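Phosphate ABC transporter, phosphate-binding protein (Clostridium perfringens, PDB 4Q8R) probably binds phosphate with high affinity outside the cell and delivers it to an ABC-type transporter for uptake. Local coordinates at residues Lys100-Thr104 against Ala169-Ile173. Residues are numbered along the deposited sequence; the frame is centred on the assembly and turned at random.
Sequences KDIYT and AIGYI
Y103, on the last turn of helix 96-103, drives its phenol ring across to I170, G171 and Y172 of strand 169-174, a helix-on-sheet packing within one of the α/β lobes expected of a periplasmic binding protein fold. The tight part lies around the phenol end. Y103 OH lies 3.4 Å from G171 CA, directly against the strand backbone. Y172 closes in obliquely beside it: the two ring planes are inclined at 49°, their centroids 5.7 Å apart, and the nearest ring carbons, Y103 CE2 and Y172 CE2, are 3.7 Å from each other. With CG between the backbone N and the carbonyl carbon (chi1 51°), the ring of Y172 lies beside that of Y103. F135 of helix 130-139 joins the aromatic group, stacking on Y172 and meeting Y103 edge-to-face. Both buried hydroxyls are satisfied by strand 121-125, Y103 OH by V123 O and Y172 OH by R125 N, so the same strand that pairs with 169-174 fixes the two phenols. Packing is thinner at I102, which meets I170 tip to tip through one methyl pair. K100 and D101 on the helix and T104 just past its end are partly exposed; here T104 N and T104 OG1 both donate to K100 O, the hydroxyl at 3.0 Å and from above the carbonyl plane.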
loop_
_atom_site.group_PDB
_atom_site.type_symbol
_atom_site.label_atom_id
_atom_site.label_comp_id
_atom_site.label_asym_id
_atom_site.label_seq_id
_atom_site.Cartn_x
_atom_site.Cartn_y
_atom_site.Cartn_z
ATOM N N LYS A 100 13.379 10.113 -6.403
ATOM C CA LYS A 100 13.948 10.701 -5.178
ATOM C C LYS A 100 14.062 12.198 -5.380
ATOM O O LYS A 100 13.715 12.979 -4.483
ATOM C CB LYS A 100 15.283 10.134 -4.851
ATOM C CG LYS A 100 15.912 10.581 -3.495
ATOM C CD LYS A 100 17.267 9.955 -3.294
ATOM C CE LYS A 100 18.025 10.729 -2.267
ATOM N NZ LYS A 100 19.247 10.028 -1.851
ATOM N N ASP A 101 14.624 12.613 -6.501
ATOM C CA ASP A 101 14.783 14.049 -6.798
ATOM C C ASP A 101 13.486 14.806 -6.805
ATOM O O ASP A 101 13.428 15.948 -6.325
ATOM C CB ASP A 101 15.450 14.224 -8.163
ATOM C CG ASP A 101 16.905 13.874 -8.171
ATOM O OD1 ASP A 101 17.536 13.591 -7.101
ATOM O OD2 ASP A 101 17.488 13.938 -9.269
ATOM N N ILE A 102 12.406 14.218 -7.311
ATOM C CA ILE A 102 11.107 14.821 -7.208
ATOM C C ILE A 102 10.638 14.957 -5.764
ATOM O O ILE A 102 10.201 16.038 -5.318
ATOM C CB ILE A 102 10.042 13.993 -8.001
ATOM C CG1 ILE A 102 10.403 13.986 -9.525
ATOM C CG2 ILE A 102 8.641 14.523 -7.818
ATOM C CD1 ILE A 102 9.669 12.869 -10.212
ATOM N N TYR A 103 10.717 13.882 -5.014
ATOM C CA TYR A 103 10.155 13.871 -3.651
ATOM C C TYR A 103 10.983 14.698 -2.669
ATOM O O TYR A 103 10.457 15.126 -1.652
ATOM C CB TYR A 103 9.880 12.443 -3.179
ATOM C CG TYR A 103 8.505 12.041 -3.591
ATOM C CD1 TYR A 103 8.271 11.544 -4.914
ATOM C CD2 TYR A 103 7.433 12.137 -2.771
ATOM C CE1 TYR A 103 7.003 11.307 -5.317
ATOM C CE2 TYR A 103 6.150 11.871 -3.165
ATOM C CZ TYR A 103 5.929 11.476 -4.478
ATOM O OH TYR A 103 4.660 11.217 -4.928
ATOM N N THR A 104 12.228 14.964 -2.966
ATOM C CA THR A 104 13.037 15.800 -2.081
ATOM C C THR A 104 13.063 17.232 -2.558
ATOM O O THR A 104 13.790 18.054 -1.993
ATOM C CB THR A 104 14.486 15.258 -1.961
ATOM O OG1 THR A 104 15.131 15.252 -3.241
ATOM C CG2 THR A 104 14.521 13.846 -1.348
ATOM N N ALA A 169 0.039 16.388 -10.992
ATOM C CA ALA A 169 0.339 15.664 -9.778
ATOM C C ALA A 169 1.101 14.346 -10.007
ATOM O O ALA A 169 0.986 13.666 -11.067
ATOM C CB ALA A 169 -0.948 15.388 -9.079
ATOM N N ILE A 170 1.782 13.896 -8.966
ATOM C CA ILE A 170 2.402 12.605 -8.910
ATOM C C ILE A 170 2.147 12.085 -7.483
ATOM O O ILE A 170 2.245 12.856 -6.475
ATOM C CB ILE A 170 3.875 12.646 -9.272
ATOM C CG1 ILE A 170 4.453 11.246 -9.327
ATOM C CG2 ILE A 170 4.730 13.557 -8.308
ATOM C CD1 ILE A 170 5.833 11.132 -9.932
ATOM N N GLY A 171 1.791 10.796 -7.363
ATOM C CA GLY A 171 1.616 10.166 -6.044
ATOM C C GLY A 171 2.041 8.728 -6.109
ATOM O O GLY A 171 2.463 8.254 -7.138
ATOM N N TYR A 172 1.925 8.021 -4.977
ATOM C CA TYR A 172 2.253 6.602 -4.923
ATOM C C TYR A 172 1.128 5.860 -4.245
ATOM O O TYR A 172 0.486 6.331 -3.339
ATOM C CB TYR A 172 3.592 6.380 -4.249
ATOM C CG TYR A 172 3.735 7.078 -2.889
ATOM C CD1 TYR A 172 3.131 6.560 -1.728
ATOM C CD2 TYR A 172 4.514 8.238 -2.760
ATOM C CE1 TYR A 172 3.325 7.182 -0.491
ATOM C CE2 TYR A 172 4.647 8.866 -1.544
ATOM C CZ TYR A 172 4.056 8.346 -0.446
ATOM O OH TYR A 172 4.212 8.947 0.786
ATOM N N ILE A 173 0.899 4.649 -4.722
ATOM C CA ILE A 173 -0.251 3.890 -4.295
ATOM C C ILE A 173 -0.087 2.428 -4.616
ATOM O O ILE A 173 0.592 2.065 -5.567
ATOM C CB ILE A 173 -1.477 4.439 -5.012
ATOM C CG1 ILE A 173 -2.761 4.072 -4.321
ATOM C CG2 ILE A 173 -1.530 4.001 -6.509
ATOM C CD1 ILE A 173 -3.947 4.824 -4.818
#